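Local atomic coordinates of peptidoglycan D,D-transpeptidase FtsI (Yersinia pestis, PDB entry 6SYN), a protein that probably cross-links septal peptidoglycan as a class B D,D-transpeptidase of cell division, and binds a ring-opened penicillin in its active-site cleft. Residues A[417-422]-A[438-443]; A[427-432]-A[490-495]; A[254-259]-A[299-304]; A[455-460]-A[474-479]. One frame throughout, in Å; residues are numbered along the deposited sequence.

Contact 1: A[417-422]-A[438-443]; sequences ESVALP and IKTGTA. With CB9 ((2R,4S)-2-[(1R)-1-{[(2S)-2-carboxy-2-phenylacetyl]amino}-2-oxoethyl]-5,5-dimethyl-1,3-thiazolidine-4-carboxylic acid), chain D.
Two bonds grip Thr442 OG1: it donates to carboxylate oxygen OAD of the opened penicillin CB9 at 2.6 Å, and it accepts from the backbone N of Gly487. The residue follows Lys439-Thr440-Gly441, the KTG motif of penicillin-binding proteins, on strand 437-446, which lies at one margin of the five-stranded transpeptidase sheet and lines the ligand pocket. Thr440 holds the other carboxylate oxygen. Its OG1 sits between the backbone N and the carbonyl carbon (chi1 58°) and donates to CB9 OAG at 2.7 Å, so two threonine hydroxyls, two residues apart, take one oxygen each and thereby fix the rotation of the carboxylate. Between them the strand offers its backbone: Thr442 N donates to CB9 O at 3.0 Å with an N-H...O angle of 159°, consistent with one arm of the oxyanion hole. Lys439 starts with CG anti to the backbone N, then folds at chi2 and chi4. The bends bring NZ back to Thr440 O at 3.0 Å, where it stands above the carbonyl plane, while Ser304 OG is its other partner. A positive charge here would probably help attract the ligand carboxylate.

Loop 417-422 meets the strand mainly at Ile438, through side-chain packing, with Val419 CG2 against the Ile438 carbonyl O and CG1 reaching as far as Thr440. Val419 and Ile438 cross obliquely, CG1 to CG1 at 3.7 Å, and no hydrogen bond joins the segments. Ile438 CG1 takes the crowded position beside both backbone branches (chi1 69°), and its CD1 continues to Ala420 CB at 4.2 Å.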
# COMPACT_ATOMS: atom_id res chain seq x y z
N GLU A 417 -13.39 -18.85 4.10
CA GLU A 417 -12.38 -19.95 4.11
C GLU A 417 -12.48 -20.76 2.82
O GLU A 417 -11.48 -21.38 2.42
CB GLU A 417 -12.61 -20.89 5.30
CG GLU A 417 -12.40 -20.21 6.63
CD GLU A 417 -11.99 -21.12 7.77
OE1 GLU A 417 -12.55 -20.98 8.86
OE2 GLU A 417 -11.11 -21.97 7.55
N SER A 418 -13.68 -20.75 2.23
CA SER A 418 -14.06 -21.47 1.00
C SER A 418 -13.24 -21.01 -0.21
O SER A 418 -13.09 -21.80 -1.16
CB SER A 418 -15.53 -21.27 0.75
OG SER A 418 -16.02 -22.18 -0.22
N VAL A 419 -12.74 -19.77 -0.18
CA VAL A 419 -12.10 -19.12 -1.36
C VAL A 419 -10.71 -19.74 -1.59
O VAL A 419 -10.34 -19.90 -2.76
CB VAL A 419 -12.07 -17.58 -1.21
CG1 VAL A 419 -11.39 -16.89 -2.38
CG2 VAL A 419 -13.48 -17.03 -1.02
N ALA A 420 -10.00 -20.11 -0.52
CA ALA A 420 -8.65 -20.72 -0.56
C ALA A 420 -8.72 -22.25 -0.39
O ALA A 420 -7.65 -22.88 -0.35
CB ALA A 420 -7.78 -20.10 0.51
N LEU A 421 -9.92 -22.82 -0.28
CA LEU A 421 -10.13 -24.29 -0.27
C LEU A 421 -10.55 -24.73 -1.68
O LEU A 421 -11.09 -23.93 -2.44
CB LEU A 421 -11.17 -24.66 0.79
CG LEU A 421 -10.68 -24.57 2.23
CD1 LEU A 421 -11.84 -24.57 3.22
CD2 LEU A 421 -9.70 -25.69 2.56
N PRO A 422 -10.28 -26.00 -2.07
CA PRO A 422 -10.66 -26.50 -3.39
C PRO A 422 -12.13 -26.23 -3.72
O PRO A 422 -12.97 -26.34 -2.86
CB PRO A 422 -10.37 -28.00 -3.30
CG PRO A 422 -9.24 -28.09 -2.28
CD PRO A 422 -9.57 -27.01 -1.27
N ILE A 438 -10.10 -15.26 2.93
CA ILE A 438 -9.77 -14.29 1.85
C ILE A 438 -10.99 -14.09 0.94
O ILE A 438 -11.90 -14.94 0.94
CB ILE A 438 -8.56 -14.76 1.02
CG1 ILE A 438 -8.89 -16.00 0.18
CG2 ILE A 438 -7.36 -15.00 1.92
CD1 ILE A 438 -7.96 -16.19 -1.00
N LYS A 439 -10.95 -13.02 0.16
CA LYS A 439 -11.80 -12.79 -1.02
C LYS A 439 -10.89 -12.28 -2.15
O LYS A 439 -10.13 -11.34 -1.90
CB LYS A 439 -12.90 -11.79 -0.67
CG LYS A 439 -13.91 -11.53 -1.78
CD LYS A 439 -14.83 -12.70 -2.04
CE LYS A 439 -15.58 -12.59 -3.34
NZ LYS A 439 -14.69 -12.83 -4.50
N THR A 440 -10.96 -12.90 -3.32
CA THR A 440 -10.27 -12.41 -4.54
C THR A 440 -11.10 -11.29 -5.16
O THR A 440 -12.26 -11.10 -4.76
CB THR A 440 -10.05 -13.52 -5.57
OG1 THR A 440 -11.33 -14.07 -5.88
CG2 THR A 440 -9.11 -14.60 -5.07
N GLY A 441 -10.51 -10.59 -6.12
CA GLY A 441 -11.17 -9.55 -6.93
C GLY A 441 -10.38 -9.28 -8.19
O GLY A 441 -9.13 -9.36 -8.15
N THR A 442 -11.09 -9.03 -9.29
CA THR A 442 -10.54 -8.56 -10.59
C THR A 442 -11.42 -7.39 -11.03
O THR A 442 -12.47 -7.64 -11.65
CB THR A 442 -10.48 -9.69 -11.62
OG1 THR A 442 -10.04 -10.89 -10.98
CG2 THR A 442 -9.56 -9.37 -12.78
N ALA A 443 -11.04 -6.16 -10.66
CA ALA A 443 -11.77 -4.92 -11.00
C ALA A 443 -11.37 -4.48 -12.40
O ALA A 443 -10.16 -4.46 -12.69
CB ALA A 443 -11.50 -3.84 -9.98
C CB9 D . -15.17 -9.30 -9.00
N CB9 D . -15.31 -9.53 -11.50
O CB9 D . -14.10 -8.74 -9.02
CA CB9 D . -15.82 -9.98 -10.20
CB CB9 D . -15.80 -11.52 -10.01
CAA CB9 D . -13.81 -14.42 -10.97
CAB CB9 D . -12.99 -12.58 -12.45
OAD CB9 D . -11.23 -12.83 -9.68
OAE CB9 D . -16.51 -7.45 -15.55
OAF CB9 D . -17.15 -8.33 -11.92
OAG CB9 D . -12.56 -12.88 -7.97
OAH CB9 D . -15.80 -6.59 -13.74
CAJ CB9 D . -12.56 -10.88 -15.78
CAK CB9 D . -13.80 -11.48 -15.77
CAL CB9 D . -12.38 -9.66 -15.18
CAM CB9 D . -14.87 -10.85 -15.14
CAN CB9 D . -13.44 -9.03 -14.54
NAP CB9 D . -14.68 -12.01 -9.19
SAQ CB9 D . -15.59 -12.41 -11.58
CAR CB9 D . -12.31 -12.64 -9.14
CAS CB9 D . -16.07 -7.53 -14.44
CAT CB9 D . -16.15 -8.91 -12.33
CAU CB9 D . -14.69 -9.63 -14.49
CAX CB9 D . -13.45 -12.06 -9.99
CAY CB9 D . -15.90 -8.95 -13.85
CAZ CB9 D . -13.84 -12.92 -11.24

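Contact 2: A[427-432]-A[490-495]; sequences TKAAIK and VSAPVF
Mainly apolar contact carries this junction, in which the 3-10 turn 427-429 rests against the first turn of helix 492-505, the C-terminal helix of the transpeptidase domain that packs on its antiparallel sheet. The backbones come close because small residues meet: the CA atoms of Ala429 and Ala492 are 4.5 Å apart. Ala492 points its methyl at the turn, and Ala429 CB lies 3.9 Å from Ala492 CB. The Ala429 methyl also lies against the carbonyl O of Ala492, and it approaches the Phe495 ring obliquely, 4.2 Å from CD1. Phe495 has CG anti to the backbone N (chi1 180°), and its ring also packs on Ile438 of strand 437-446 and Thr460 of strand 455-464, so the Ala429 methyl and residues of two sheet strands pack around the same phenylalanine.

At the solvent-facing margin the contact is made by the root of a side chain. Lys428 CB lies 4.1 Å from Pro493 CD, after which the lysine chain leads away, leaving its ammonium group outside the interface.

Hydrogen bonds stay within each segment, and none crosses. The turn is closed by Ala430 N donating to Thr427 O at 3.0 Å. In the helix, Phe495 N donates to Ser491 O at 2.8 Å. The Ser491 side chain ties this part of the chain to the sheet, its OG being hydrogen-bonded to the backbone O of Ala458. The nearest approach of Lys428 to Pro493 is from backbone O to CA, at 3.7 Å.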
# COMPACT_ATOMS: atom_id res chain seq x y z
N THR A 427 -7.29 -20.42 -4.24
CA THR A 427 -6.54 -21.61 -3.75
C THR A 427 -5.03 -21.33 -3.72
O THR A 427 -4.35 -21.89 -2.83
CB THR A 427 -6.84 -22.83 -4.63
OG1 THR A 427 -6.85 -22.38 -5.99
CG2 THR A 427 -8.16 -23.49 -4.29
N LYS A 428 -4.53 -20.51 -4.64
CA LYS A 428 -3.08 -20.17 -4.77
C LYS A 428 -2.57 -19.45 -3.52
O LYS A 428 -1.35 -19.49 -3.29
CB LYS A 428 -2.81 -19.37 -6.05
CG LYS A 428 -2.45 -20.22 -7.26
CD LYS A 428 -2.47 -19.49 -8.59
CE LYS A 428 -2.71 -20.41 -9.78
NZ LYS A 428 -1.57 -21.33 -10.03
N ALA A 429 -3.46 -18.84 -2.73
CA ALA A 429 -3.13 -18.11 -1.48
C ALA A 429 -3.08 -19.06 -0.27
O ALA A 429 -2.71 -18.58 0.81
CB ALA A 429 -4.14 -17.02 -1.24
N ALA A 430 -3.45 -20.34 -0.43
CA ALA A 430 -3.50 -21.32 0.67
C ALA A 430 -2.13 -21.42 1.33
O ALA A 430 -1.12 -21.45 0.59
CB ALA A 430 -3.96 -22.67 0.17
N ILE A 431 -2.11 -21.44 2.67
CA ILE A 431 -0.88 -21.50 3.51
C ILE A 431 -0.87 -22.85 4.23
O ILE A 431 -1.89 -23.18 4.86
CB ILE A 431 -0.86 -20.34 4.52
CG1 ILE A 431 -1.14 -19.01 3.82
CG2 ILE A 431 0.44 -20.33 5.32
CD1 ILE A 431 -0.57 -17.81 4.53
N LYS A 432 0.25 -23.57 4.16
CA LYS A 432 0.38 -24.93 4.73
C LYS A 432 0.31 -24.83 6.26
O LYS A 432 1.16 -24.13 6.86
CB LYS A 432 1.69 -25.58 4.27
CG LYS A 432 1.80 -25.86 2.77
CD LYS A 432 0.81 -26.88 2.25
CE LYS A 432 0.99 -27.19 0.77
NZ LYS A 432 2.11 -28.14 0.52
N VAL A 490 -2.86 -13.89 -9.75
CA VAL A 490 -1.75 -12.89 -9.74
C VAL A 490 -1.48 -12.39 -8.32
O VAL A 490 -0.29 -12.26 -7.97
CB VAL A 490 -2.07 -11.71 -10.69
CG1 VAL A 490 -1.14 -10.53 -10.47
CG2 VAL A 490 -2.04 -12.15 -12.15
N SER A 491 -2.53 -12.09 -7.53
CA SER A 491 -2.41 -11.49 -6.17
C SER A 491 -2.55 -12.56 -5.07
O SER A 491 -1.79 -12.48 -4.09
CB SER A 491 -3.39 -10.36 -5.99
OG SER A 491 -3.12 -9.32 -6.92
N ALA A 492 -3.46 -13.53 -5.23
CA ALA A 492 -3.64 -14.68 -4.31
C ALA A 492 -2.29 -15.27 -3.90
O ALA A 492 -2.02 -15.42 -2.71
CB ALA A 492 -4.52 -15.74 -4.93
N PRO A 493 -1.38 -15.61 -4.84
CA PRO A 493 -0.11 -16.24 -4.47
C PRO A 493 0.78 -15.30 -3.64
O PRO A 493 1.40 -15.78 -2.70
CB PRO A 493 0.58 -16.59 -5.80
CG PRO A 493 -0.14 -15.76 -6.86
CD PRO A 493 -1.51 -15.46 -6.30
N VAL A 494 0.81 -14.01 -3.98
CA VAL A 494 1.60 -12.97 -3.26
C VAL A 494 1.03 -12.82 -1.85
O VAL A 494 1.83 -12.62 -0.91
CB VAL A 494 1.62 -11.62 -4.01
CG1 VAL A 494 2.38 -10.56 -3.24
CG2 VAL A 494 2.19 -11.76 -5.41
N PHE A 495 -0.30 -12.89 -1.70
CA PHE A 495 -0.98 -12.88 -0.38
C PHE A 495 -0.48 -14.06 0.45
O PHE A 495 -0.11 -13.87 1.62
CB PHE A 495 -2.50 -12.92 -0.52
CG PHE A 495 -3.24 -12.91 0.80
CD1 PHE A 495 -3.24 -14.03 1.62
CD2 PHE A 495 -3.93 -11.78 1.22
CE1 PHE A 495 -3.92 -14.02 2.83
CE2 PHE A 495 -4.61 -11.78 2.43
CZ PHE A 495 -4.60 -12.89 3.23

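Contact 3: A[254-259]-A[299-304]; sequences VKPMVV and GILQKS. With CB9 ((2R,4S)-2-[(1R)-1-{[(2S)-2-carboxy-2-phenylacetyl]amino}-2-oxoethyl]-5,5-dimethyl-1,3-thiazolidine-4-carboxylic acid), chain D.
Lys255 leaves its helix toward the partner helix, and its CB meets Leu301 CD2 at 3.6 Å. CG is anti to the carbonyl carbon (chi1 -73°), and beyond it the chain runs extended, so that CD and CE pass alongside the Ser304 hydroxyl. The tip arrives at Ser304: NZ donates to OG at 2.7 Å. The same NZ is hydrogen-bonded to Asn306 OD1 and weakly to Ser252 OG, several oxygens thus surrounding one buried ammonium or amine. These partners match the SxxK motif (Ser252, Lys255) and the SxN motif (Ser304, Asn306) of penicillin-binding proteins, in which the serine of SxxK is the nucleophile and its lysine probably acts on that serine's proton. Ser304 is the first residue past helix 297-303, and its positive phi of 56° turns it out of the spiral and into the pocket. Its OG is shared: besides Lys255 it has Lys439 NZ as a hydrogen-bond partner and accepts from CB9 NAP at 2.9 Å. Two lysines on one hydroxyl would probably lower the pKa of at least one of them.

Away from the polar tip, the short helical segments 255-259 and 299-303 run antiparallel, their axes 175° apart in direction and 10.3 Å at closest approach. Leu301 lies between them, with CD2 also 4.2 Å from Pro256 CD where the two side chains cross obliquely. Val259 meets it tip to tip, CG2 to CD2 at 3.6 Å.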
# COMPACT_ATOMS: atom_id res chain seq x y z
N VAL A 254 -15.68 -6.32 -1.96
CA VAL A 254 -16.82 -5.79 -1.14
C VAL A 254 -17.74 -6.93 -0.69
O VAL A 254 -18.39 -6.77 0.37
CB VAL A 254 -17.64 -4.73 -1.89
CG1 VAL A 254 -16.83 -3.48 -2.19
CG2 VAL A 254 -18.28 -5.28 -3.16
N LYS A 255 -17.80 -8.03 -1.46
CA LYS A 255 -18.88 -9.06 -1.41
C LYS A 255 -19.07 -9.61 0.00
O LYS A 255 -20.20 -9.91 0.37
CB LYS A 255 -18.60 -10.19 -2.40
CG LYS A 255 -18.83 -9.82 -3.85
CD LYS A 255 -18.62 -10.97 -4.82
CE LYS A 255 -18.91 -10.56 -6.25
NZ LYS A 255 -18.31 -11.52 -7.21
N PRO A 256 -18.01 -9.82 0.82
CA PRO A 256 -18.20 -10.24 2.21
C PRO A 256 -19.10 -9.30 3.03
O PRO A 256 -19.77 -9.80 3.92
CB PRO A 256 -16.78 -10.31 2.76
CG PRO A 256 -15.94 -10.60 1.54
CD PRO A 256 -16.59 -9.77 0.45
N MET A 257 -19.13 -8.00 2.72
CA MET A 257 -20.02 -7.02 3.39
C MET A 257 -21.44 -7.11 2.82
O MET A 257 -22.38 -6.82 3.57
CB MET A 257 -19.49 -5.59 3.25
CG MET A 257 -18.12 -5.40 3.86
SD MET A 257 -17.57 -3.68 3.75
CE MET A 257 -17.01 -3.60 2.05
N VAL A 258 -21.60 -7.51 1.56
CA VAL A 258 -22.95 -7.70 0.96
C VAL A 258 -23.63 -8.88 1.66
O VAL A 258 -24.81 -8.76 2.04
CB VAL A 258 -22.91 -7.93 -0.57
CG1 VAL A 258 -24.31 -8.14 -1.12
CG2 VAL A 258 -22.20 -6.80 -1.30
N VAL A 259 -22.89 -9.98 1.82
CA VAL A 259 -23.37 -11.22 2.50
C VAL A 259 -23.75 -10.87 3.94
O VAL A 259 -24.81 -11.33 4.39
CB VAL A 259 -22.31 -12.34 2.43
CG1 VAL A 259 -22.65 -13.51 3.34
CG2 VAL A 259 -22.12 -12.82 1.00
N GLY A 299 -21.27 -20.41 -1.43
CA GLY A 299 -20.94 -20.56 -2.86
C GLY A 299 -20.77 -19.22 -3.56
O GLY A 299 -19.91 -19.14 -4.46
N ILE A 300 -21.55 -18.20 -3.18
CA ILE A 300 -21.52 -16.84 -3.79
C ILE A 300 -20.16 -16.18 -3.54
O ILE A 300 -19.63 -15.57 -4.49
CB ILE A 300 -22.72 -16.01 -3.29
CG1 ILE A 300 -24.02 -16.57 -3.88
CG2 ILE A 300 -22.57 -14.52 -3.60
CD1 ILE A 300 -25.25 -16.29 -3.06
N LEU A 301 -19.57 -16.33 -2.35
CA LEU A 301 -18.22 -15.80 -2.05
C LEU A 301 -17.14 -16.74 -2.60
O LEU A 301 -16.09 -16.24 -3.03
CB LEU A 301 -18.07 -15.59 -0.53
CG LEU A 301 -19.04 -14.59 0.09
CD1 LEU A 301 -18.93 -14.60 1.61
CD2 LEU A 301 -18.81 -13.18 -0.43
N GLN A 302 -17.40 -18.05 -2.61
CA GLN A 302 -16.48 -19.13 -3.06
C GLN A 302 -16.21 -19.02 -4.57
O GLN A 302 -15.04 -19.15 -4.97
CB GLN A 302 -17.10 -20.50 -2.76
CG GLN A 302 -16.25 -21.70 -3.17
CD GLN A 302 -17.07 -22.95 -3.35
OE1 GLN A 302 -18.17 -22.93 -3.89
NE2 GLN A 302 -16.54 -24.07 -2.91
N LYS A 303 -17.28 -18.84 -5.36
CA LYS A 303 -17.26 -18.76 -6.84
C LYS A 303 -17.11 -17.31 -7.32
O LYS A 303 -16.84 -17.11 -8.52
CB LYS A 303 -18.55 -19.35 -7.42
CG LYS A 303 -18.44 -20.79 -7.88
CD LYS A 303 -17.66 -21.64 -6.91
CE LYS A 303 -17.76 -23.11 -7.22
NZ LYS A 303 -16.67 -23.53 -8.13
N SER A 304 -17.28 -16.36 -6.40
CA SER A 304 -17.42 -14.91 -6.69
C SER A 304 -18.57 -14.70 -7.68
O SER A 304 -18.32 -14.32 -8.83
CB SER A 304 -16.12 -14.32 -7.17
OG SER A 304 -16.03 -12.96 -6.77
C CB9 D . -15.17 -9.30 -9.00
N CB9 D . -15.31 -9.53 -11.50
O CB9 D . -14.10 -8.74 -9.02
CA CB9 D . -15.82 -9.98 -10.20
CB CB9 D . -15.80 -11.52 -10.01
CAA CB9 D . -13.81 -14.42 -10.97
CAB CB9 D . -12.99 -12.58 -12.45
OAD CB9 D . -11.23 -12.83 -9.68
OAE CB9 D . -16.51 -7.45 -15.55
OAF CB9 D . -17.15 -8.33 -11.92
OAG CB9 D . -12.56 -12.88 -7.97
OAH CB9 D . -15.80 -6.59 -13.74
CAJ CB9 D . -12.56 -10.88 -15.78
CAK CB9 D . -13.80 -11.48 -15.77
CAL CB9 D . -12.38 -9.66 -15.18
CAM CB9 D . -14.87 -10.85 -15.14
CAN CB9 D . -13.44 -9.03 -14.54
NAP CB9 D . -14.68 -12.01 -9.19
SAQ CB9 D . -15.59 -12.41 -11.58
CAR CB9 D . -12.31 -12.64 -9.14
CAS CB9 D . -16.07 -7.53 -14.44
CAT CB9 D . -16.15 -8.91 -12.33
CAU CB9 D . -14.69 -9.63 -14.49
CAX CB9 D . -13.45 -12.06 -9.99
CAY CB9 D . -15.90 -8.95 -13.85
CAZ CB9 D . -13.84 -12.92 -11.24

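Contact 4: A[455-460]-A[474-479]; sequences RYLAYT and VVVIND
Over one face of the Tyr459 ring lies Val476 CG2, 4.0 Å from the ring centroid and 19° off its normal, a CH-pi contact offset toward the CD1-CE1 rim. The two side chains lie side by side on one face of an antiparallel beta hairpin, strands 455-464 and 471-478, inside the transpeptidase sheet; the tyrosine OH is hydrogen-bonded to the backbone O of Glu249. The second flat group, the Arg455 guanidinium, receives Asp479 OD2 at its edge and close to its plane. Its grip is side-on, and both bonds of the salt bridge end on one oxygen: NE, 3.2 Å from OD2, meets it from above the carboxylate plane, whereas NH2, 3.1 Å from OD2, uses the syn lone pair. The carboxylate plane is turned 69° from the guanidinium, and OD1 serves Gln481 NE2 instead. A third flat group, the Tyr456 ring, stacks on Tyr485 and touches CB9, so this end of the hairpin borders the ligand pocket.

Along the hairpin the backbones bond in register. Ala458 and Ile477 form a hydrogen-bonded pair, Ile477 N donating to Ala458 O at 2.7 Å and Ala458 N to Ile477 O at 2.8 Å. Thr460 and Val475 bond likewise in both directions. Asn478 lies alongside Leu457 and uses OD1 for Lys445 NZ, and the same OD1 is 3.4 Å from Leu457 CD2.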
# COMPACT_ATOMS: atom_id res chain seq x y z
N ARG A 455 -8.29 -3.59 -18.95
CA ARG A 455 -7.11 -3.48 -18.06
C ARG A 455 -7.67 -3.67 -16.64
O ARG A 455 -8.84 -3.29 -16.42
CB ARG A 455 -6.41 -2.15 -18.33
CG ARG A 455 -6.30 -1.82 -19.81
CD ARG A 455 -5.46 -0.60 -20.17
NE ARG A 455 -4.04 -0.82 -19.95
CZ ARG A 455 -3.08 -0.72 -20.88
NH1 ARG A 455 -3.37 -0.40 -22.13
NH2 ARG A 455 -1.82 -0.93 -20.54
N TYR A 456 -6.92 -4.31 -15.73
CA TYR A 456 -7.50 -4.87 -14.48
C TYR A 456 -6.64 -4.54 -13.26
O TYR A 456 -5.42 -4.37 -13.38
CB TYR A 456 -7.71 -6.38 -14.64
CG TYR A 456 -8.43 -6.78 -15.90
CD1 TYR A 456 -9.80 -6.65 -16.01
CD2 TYR A 456 -7.73 -7.26 -17.00
CE1 TYR A 456 -10.47 -7.01 -17.17
CE2 TYR A 456 -8.38 -7.62 -18.17
CZ TYR A 456 -9.76 -7.49 -18.25
OH TYR A 456 -10.41 -7.85 -19.40
N LEU A 457 -7.31 -4.43 -12.10
CA LEU A 457 -6.72 -4.45 -10.75
C LEU A 457 -6.85 -5.87 -10.17
O LEU A 457 -7.97 -6.23 -9.78
CB LEU A 457 -7.46 -3.46 -9.85
CG LEU A 457 -7.43 -2.00 -10.30
CD1 LEU A 457 -8.41 -1.18 -9.49
CD2 LEU A 457 -6.02 -1.43 -10.19
N ALA A 458 -5.75 -6.62 -10.14
CA ALA A 458 -5.68 -7.96 -9.51
C ALA A 458 -5.63 -7.77 -7.99
O ALA A 458 -4.62 -7.24 -7.49
CB ALA A 458 -4.50 -8.74 -10.03
N TYR A 459 -6.70 -8.18 -7.31
CA TYR A 459 -6.93 -8.02 -5.85
C TYR A 459 -6.85 -9.38 -5.15
O TYR A 459 -7.36 -10.38 -5.68
CB TYR A 459 -8.34 -7.49 -5.58
CG TYR A 459 -8.53 -5.99 -5.63
CD1 TYR A 459 -8.10 -5.18 -4.60
CD2 TYR A 459 -9.22 -5.40 -6.68
CE1 TYR A 459 -8.32 -3.82 -4.61
CE2 TYR A 459 -9.44 -4.03 -6.71
CZ TYR A 459 -8.99 -3.24 -5.67
OH TYR A 459 -9.21 -1.89 -5.68
N THR A 460 -6.28 -9.39 -3.95
CA THR A 460 -6.53 -10.42 -2.91
C THR A 460 -6.42 -9.74 -1.55
O THR A 460 -5.36 -9.17 -1.24
CB THR A 460 -5.62 -11.64 -3.10
OG1 THR A 460 -6.11 -12.37 -4.22
CG2 THR A 460 -5.58 -12.55 -1.89
N VAL A 474 -4.10 -6.75 2.62
CA VAL A 474 -4.57 -6.42 1.24
C VAL A 474 -3.36 -6.44 0.30
O VAL A 474 -2.27 -5.97 0.70
CB VAL A 474 -5.31 -5.07 1.19
CG1 VAL A 474 -5.58 -4.61 -0.24
CG2 VAL A 474 -6.60 -5.09 1.99
N VAL A 475 -3.56 -7.00 -0.89
CA VAL A 475 -2.60 -6.98 -2.04
C VAL A 475 -3.42 -6.63 -3.29
O VAL A 475 -4.40 -7.35 -3.58
CB VAL A 475 -1.88 -8.33 -2.16
CG1 VAL A 475 -0.89 -8.37 -3.32
CG2 VAL A 475 -1.18 -8.70 -0.86
N VAL A 476 -3.05 -5.53 -3.97
CA VAL A 476 -3.62 -5.09 -5.28
C VAL A 476 -2.44 -4.94 -6.26
O VAL A 476 -1.50 -4.19 -5.93
CB VAL A 476 -4.45 -3.79 -5.16
CG1 VAL A 476 -3.66 -2.63 -4.57
CG2 VAL A 476 -5.07 -3.38 -6.48
N ILE A 477 -2.48 -5.66 -7.38
CA ILE A 477 -1.56 -5.45 -8.55
C ILE A 477 -2.34 -4.63 -9.58
O ILE A 477 -3.38 -5.12 -10.07
CB ILE A 477 -1.06 -6.78 -9.16
CG1 ILE A 477 -0.44 -7.72 -8.13
CG2 ILE A 477 -0.11 -6.50 -10.32
CD1 ILE A 477 0.84 -7.21 -7.51
N ASN A 478 -1.84 -3.44 -9.89
CA ASN A 478 -2.49 -2.48 -10.81
C ASN A 478 -1.92 -2.71 -12.22
O ASN A 478 -0.70 -2.48 -12.41
CB ASN A 478 -2.38 -1.06 -10.26
CG ASN A 478 -2.54 0.01 -11.31
OD1 ASN A 478 -3.54 0.04 -12.03
ND2 ASN A 478 -1.57 0.91 -11.38
N ASP A 479 -2.77 -3.24 -13.12
CA ASP A 479 -2.58 -3.40 -14.58
C ASP A 479 -1.50 -4.44 -14.91
O ASP A 479 -0.55 -4.15 -15.63
CB ASP A 479 -2.29 -2.06 -15.27
CG ASP A 479 -2.50 -2.11 -16.78
OD1 ASP A 479 -3.06 -3.11 -17.27
OD2 ASP A 479 -2.11 -1.15 -17.45

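How the contacts relate
All four contacts belong to the transpeptidase domain. Contact 3 comes first along the chain, contact 1 follows, and contact 4 is nested inside the loop closed by contact 2, whose segments alternate with those of contact 1. Contact 1 is central: its centre is about 9 Å from those of contacts 2 and 3 and about 13 Å from that of contact 4. Strand 437-446 of contact 1 is the sheet neighbour of strand 455-464 in contact 4, while helix 492-505 of contact 2 packs on that sheet. Contact 3, on the helical side, shares CB9 with contact 1, so the ligand pocket opens between helices and sheet margin.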